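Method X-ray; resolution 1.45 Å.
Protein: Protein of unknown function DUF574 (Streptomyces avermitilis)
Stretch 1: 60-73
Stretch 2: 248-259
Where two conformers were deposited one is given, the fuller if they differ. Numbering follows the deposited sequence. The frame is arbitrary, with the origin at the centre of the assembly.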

# COMPACT_ATOMS: atom_id res chain seq x y z
N ARG A 60 -8.31 -6.93 -5.63
CA ARG A 60 -7.66 -8.20 -5.35
C ARG A 60 -6.25 -8.26 -5.99
O ARG A 60 -5.29 -8.75 -5.36
CB ARG A 60 -8.60 -9.32 -5.79
CG ARG A 60 -9.87 -9.41 -4.91
CD ARG A 60 -10.97 -10.34 -5.44
NE ARG A 60 -11.57 -11.15 -4.37
CZ ARG A 60 -12.72 -10.91 -3.73
NH1 ARG A 60 -13.48 -9.87 -4.00
NH2 ARG A 60 -13.11 -11.75 -2.77
N ALA A 61 -6.10 -7.72 -7.21
CA ALA A 61 -4.81 -7.74 -7.86
C ALA A 61 -3.79 -6.88 -7.12
O ALA A 61 -2.59 -7.19 -7.08
CB ALA A 61 -4.93 -7.25 -9.35
N ASN A 62 -4.22 -5.77 -6.54
CA ASN A 62 -3.31 -4.95 -5.74
C ASN A 62 -2.82 -5.71 -4.51
O ASN A 62 -1.61 -5.70 -4.19
CB ASN A 62 -3.97 -3.64 -5.34
CG ASN A 62 -3.10 -2.82 -4.39
OD1 ASN A 62 -2.20 -2.13 -4.85
ND2 ASN A 62 -3.33 -2.98 -3.09
N ARG A 63 -3.72 -6.42 -3.83
CA ARG A 63 -3.33 -7.21 -2.67
C ARG A 63 -2.37 -8.31 -3.09
O ARG A 63 -1.34 -8.56 -2.40
CB ARG A 63 -4.54 -7.75 -1.90
CG ARG A 63 -4.14 -8.32 -0.51
CD ARG A 63 -3.78 -7.25 0.51
NE ARG A 63 -3.26 -7.83 1.75
CZ ARG A 63 -3.03 -7.13 2.87
NH1 ARG A 63 -3.29 -5.82 2.90
NH2 ARG A 63 -2.53 -7.75 3.94
N ASP A 64 -2.65 -9.02 -4.18
CA ASP A 64 -1.78 -10.10 -4.66
C ASP A 64 -0.38 -9.56 -5.01
O ASP A 64 0.64 -10.20 -4.73
CB ASP A 64 -2.39 -10.77 -5.91
CG ASP A 64 -3.63 -11.62 -5.60
OD1 ASP A 64 -3.87 -11.98 -4.44
OD2 ASP A 64 -4.37 -11.92 -6.56
N TRP A 65 -0.34 -8.36 -5.60
CA TRP A 65 0.90 -7.69 -5.95
C TRP A 65 1.72 -7.43 -4.67
O TRP A 65 2.93 -7.69 -4.66
CB TRP A 65 0.65 -6.37 -6.74
CG TRP A 65 1.96 -5.69 -7.06
CD1 TRP A 65 2.77 -5.96 -8.10
CD2 TRP A 65 2.61 -4.68 -6.28
NE1 TRP A 65 3.91 -5.18 -8.03
CE2 TRP A 65 3.83 -4.40 -6.90
CE3 TRP A 65 2.29 -4.00 -5.10
CZ2 TRP A 65 4.74 -3.47 -6.39
CZ3 TRP A 65 3.21 -3.11 -4.59
CH2 TRP A 65 4.39 -2.83 -5.25
N MSE A 66 1.08 -6.92 -3.62
CA MSE A 66 1.80 -6.71 -2.36
C MSE A 66 2.47 -8.00 -1.94
O MSE A 66 3.63 -8.01 -1.54
CB MSE A 66 0.86 -6.22 -1.25
CG MSE A 66 1.57 -6.00 0.10
SE MSE A 66 1.72 -7.58 1.26
CE MSE A 66 0.06 -7.44 2.16
N ASN A 67 1.73 -9.10 -2.00
CA ASN A 67 2.26 -10.39 -1.59
C ASN A 67 3.52 -10.74 -2.40
O ASN A 67 4.54 -11.16 -1.83
CB ASN A 67 1.24 -11.53 -1.75
CG ASN A 67 0.00 -11.40 -0.85
OD1 ASN A 67 -0.07 -10.60 0.06
ND2 ASN A 67 -0.95 -12.27 -1.11
N ARG A 68 3.50 -10.58 -3.72
CA ARG A 68 4.64 -10.91 -4.55
C ARG A 68 5.81 -9.93 -4.32
O ARG A 68 6.96 -10.36 -4.30
CB ARG A 68 4.25 -10.95 -6.04
CG ARG A 68 3.19 -11.96 -6.35
CD ARG A 68 3.08 -12.26 -7.82
NE ARG A 68 2.89 -11.10 -8.69
CZ ARG A 68 1.76 -10.40 -8.81
NH1 ARG A 68 0.68 -10.73 -8.12
NH2 ARG A 68 1.72 -9.33 -9.59
N ALA A 69 5.52 -8.65 -4.14
CA ALA A 69 6.57 -7.65 -3.91
C ALA A 69 7.29 -7.90 -2.58
O ALA A 69 8.53 -7.85 -2.52
CB ALA A 69 6.02 -6.24 -4.01
N VAL A 70 6.53 -8.17 -1.51
CA VAL A 70 7.13 -8.42 -0.20
C VAL A 70 7.93 -9.72 -0.22
O VAL A 70 9.07 -9.77 0.32
CB VAL A 70 6.07 -8.40 0.91
CG1 VAL A 70 6.64 -8.88 2.26
CG2 VAL A 70 5.48 -6.96 1.04
N ALA A 71 7.41 -10.77 -0.86
CA ALA A 71 8.16 -12.01 -1.01
C ALA A 71 9.50 -11.80 -1.77
O ALA A 71 10.55 -12.27 -1.33
CB ALA A 71 7.30 -13.06 -1.70
N HIS A 72 9.47 -11.05 -2.86
CA HIS A 72 10.69 -10.68 -3.58
C HIS A 72 11.68 -9.97 -2.66
O HIS A 72 12.88 -10.26 -2.65
CB HIS A 72 10.37 -9.75 -4.75
CG HIS A 72 11.58 -9.32 -5.52
ND1 HIS A 72 12.10 -10.08 -6.55
CD2 HIS A 72 12.39 -8.24 -5.39
CE1 HIS A 72 13.18 -9.48 -7.02
NE2 HIS A 72 13.37 -8.36 -6.35
N LEU A 73 11.21 -8.95 -1.96
CA LEU A 73 12.06 -8.16 -1.08
C LEU A 73 12.71 -9.02 0.01
O LEU A 73 13.92 -8.89 0.28
CB LEU A 73 11.26 -7.02 -0.48
CG LEU A 73 10.99 -5.83 -1.41
CD1 LEU A 73 9.82 -4.99 -0.87
CD2 LEU A 73 12.26 -4.98 -1.64
N GLN A 248 1.72 -2.20 -14.96
CA GLN A 248 0.48 -2.59 -14.30
C GLN A 248 0.71 -3.76 -13.33
O GLN A 248 1.46 -4.65 -13.64
CB GLN A 248 -0.62 -2.93 -15.31
CG GLN A 248 -1.18 -1.72 -16.06
CD GLN A 248 -2.34 -2.19 -16.94
OE1 GLN A 248 -2.14 -2.86 -17.95
NE2 GLN A 248 -3.58 -1.89 -16.49
N VAL A 249 0.07 -3.73 -12.17
CA VAL A 249 0.42 -4.67 -11.11
C VAL A 249 0.31 -6.13 -11.51
O VAL A 249 1.14 -6.95 -11.05
CB VAL A 249 -0.36 -4.47 -9.78
CG1 VAL A 249 0.11 -3.22 -9.10
CG2 VAL A 249 -1.88 -4.46 -9.95
N HIS A 250 -0.63 -6.50 -12.39
CA HIS A 250 -0.78 -7.90 -12.78
C HIS A 250 0.32 -8.37 -13.74
O HIS A 250 0.41 -9.56 -14.04
CB HIS A 250 -2.16 -8.15 -13.35
CG HIS A 250 -2.40 -7.46 -14.65
ND1 HIS A 250 -2.23 -6.10 -14.82
CD2 HIS A 250 -2.84 -7.94 -15.85
CE1 HIS A 250 -2.53 -5.78 -16.06
NE2 HIS A 250 -2.91 -6.87 -16.71
N LYS A 251 1.11 -7.43 -14.22
CA LYS A 251 2.26 -7.71 -15.09
C LYS A 251 3.62 -7.69 -14.37
O LYS A 251 4.66 -7.87 -15.01
CB LYS A 251 2.26 -6.68 -16.25
CG LYS A 251 1.03 -6.77 -17.11
CD LYS A 251 1.07 -5.85 -18.31
CE LYS A 251 -0.24 -5.93 -19.05
NZ LYS A 251 -0.19 -5.23 -20.38
N TRP A 252 3.61 -7.44 -13.06
CA TRP A 252 4.84 -7.40 -12.25
C TRP A 252 5.10 -8.78 -11.64
O TRP A 252 4.40 -9.21 -10.74
CB TRP A 252 4.74 -6.32 -11.16
CG TRP A 252 6.04 -5.96 -10.49
CD1 TRP A 252 6.86 -4.94 -10.85
CD2 TRP A 252 6.69 -6.66 -9.41
NE1 TRP A 252 7.98 -4.93 -10.04
CE2 TRP A 252 7.91 -5.99 -9.17
CE3 TRP A 252 6.35 -7.75 -8.61
CZ2 TRP A 252 8.81 -6.40 -8.16
CZ3 TRP A 252 7.26 -8.18 -7.62
CH2 TRP A 252 8.46 -7.49 -7.40
N HIS A 253 6.13 -9.48 -12.15
CA HIS A 253 6.52 -10.83 -11.68
C HIS A 253 5.28 -11.74 -11.49
O HIS A 253 5.05 -12.28 -10.39
CB HIS A 253 7.34 -10.74 -10.39
CG HIS A 253 8.66 -10.03 -10.54
ND1 HIS A 253 9.82 -10.51 -9.98
CD2 HIS A 253 8.98 -8.86 -11.13
CE1 HIS A 253 10.82 -9.68 -10.26
NE2 HIS A 253 10.34 -8.68 -10.97
N PRO A 254 4.47 -11.90 -12.54
CA PRO A 254 3.24 -12.68 -12.38
C PRO A 254 3.54 -14.16 -12.09
O PRO A 254 4.55 -14.69 -12.56
CB PRO A 254 2.54 -12.50 -13.72
CG PRO A 254 3.65 -12.27 -14.70
CD PRO A 254 4.63 -11.41 -13.92
N ASP A 255 2.68 -14.80 -11.30
CA ASP A 255 2.67 -16.26 -11.16
C ASP A 255 1.90 -16.85 -12.35
O ASP A 255 1.34 -16.11 -13.16
CB ASP A 255 1.94 -16.68 -9.87
CG ASP A 255 2.63 -16.19 -8.62
OD1 ASP A 255 3.88 -16.24 -8.55
OD2 ASP A 255 1.90 -15.77 -7.69
N ALA A 256 1.86 -18.17 -12.43
CA ALA A 256 1.14 -18.85 -13.52
C ALA A 256 -0.32 -18.37 -13.68
O ALA A 256 -0.83 -18.31 -14.80
CB ALA A 256 1.18 -20.36 -13.33
N ALA A 257 -0.98 -18.02 -12.57
CA ALA A 257 -2.40 -17.61 -12.59
C ALA A 257 -2.64 -16.10 -12.43
O ALA A 257 -3.79 -15.65 -12.50
CB ALA A 257 -3.17 -18.37 -11.51
N THR A 258 -1.58 -15.31 -12.22
CA THR A 258 -1.74 -13.89 -11.88
C THR A 258 -2.67 -13.08 -12.81
O THR A 258 -3.46 -12.26 -12.32
CB THR A 258 -0.37 -13.17 -11.81
OG1 THR A 258 0.31 -13.55 -10.61
CG2 THR A 258 -0.57 -11.62 -11.84
N ALA A 259 -2.59 -13.30 -14.12
CA ALA A 259 -3.37 -12.49 -15.07
C ALA A 259 -4.52 -13.27 -15.73
O ALA A 259 -5.09 -12.80 -16.73
CB ALA A 259 -2.46 -11.87 -16.14
O HOH W 1 0.05 -13.21 -6.61
O HOH W 2 10.09 -12.19 -7.55

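The helix of residues 60-73 packs against a segment, 248-259, that has a short 3-10 segment at 249-251 near its start and is otherwise largely irregular; together they bury 555 Å². One ridge of the helix, made by Ala 61, Trp 65, Arg 68, Ala 69 and His 72, meets two protrusions of the segment, Val 249 and Trp 252.

Val 249 fits against Ala 61 and Trp 65. Val 249 CG2 lies 4.2 Å from Ala 61 CB, while Val 249 CG1 sits over one face of Trp 65, 3.7 Å from Trp 65 CG, in a CH-pi contact. The indole of Trp 65 in turn directs its edge at the face of Trp 252, with Trp 65 NE1 3.3 Å from Trp 252 CG and the five-membered rings inclined at 74°. Trp 252 reaches farther along the helix. Its six-membered ring passes close to the backbone at the small residue Ala 69 (Trp 252 CZ3 to Ala 69 CA, 3.8 Å) and presents its edge to the face of His 72, the planes at 83°. Successive aromatic rings are thus set steeply to one another.

Arg 68 fills the hollow where the loop curls round it, and has the largest area covered in the contact. Its guanidinium meets backbone carbonyls near its own plane: Arg 68 NH2 and Arg 68 NE donate to Trp 252 O at 2.9 and 3.2 Å, and Arg 68 NE makes a weak bond to His 253 O at 3.0 Å. Thr 258 OG1 lies over one guanidinium face, 3.8 Å from Arg 68 NH1 without hydrogen-bonding to it, and accepts a hydrogen bond from Asp 255 N (2.8 Å), bracing the turn that carries it. Two waters bridge the stretches: one accepts from Arg 68 NH1 at 3.0 Å and donates weakly to Asp 255 OD2 at 3.3 Å, the other joins His 72 ND1 and His 253 ND1.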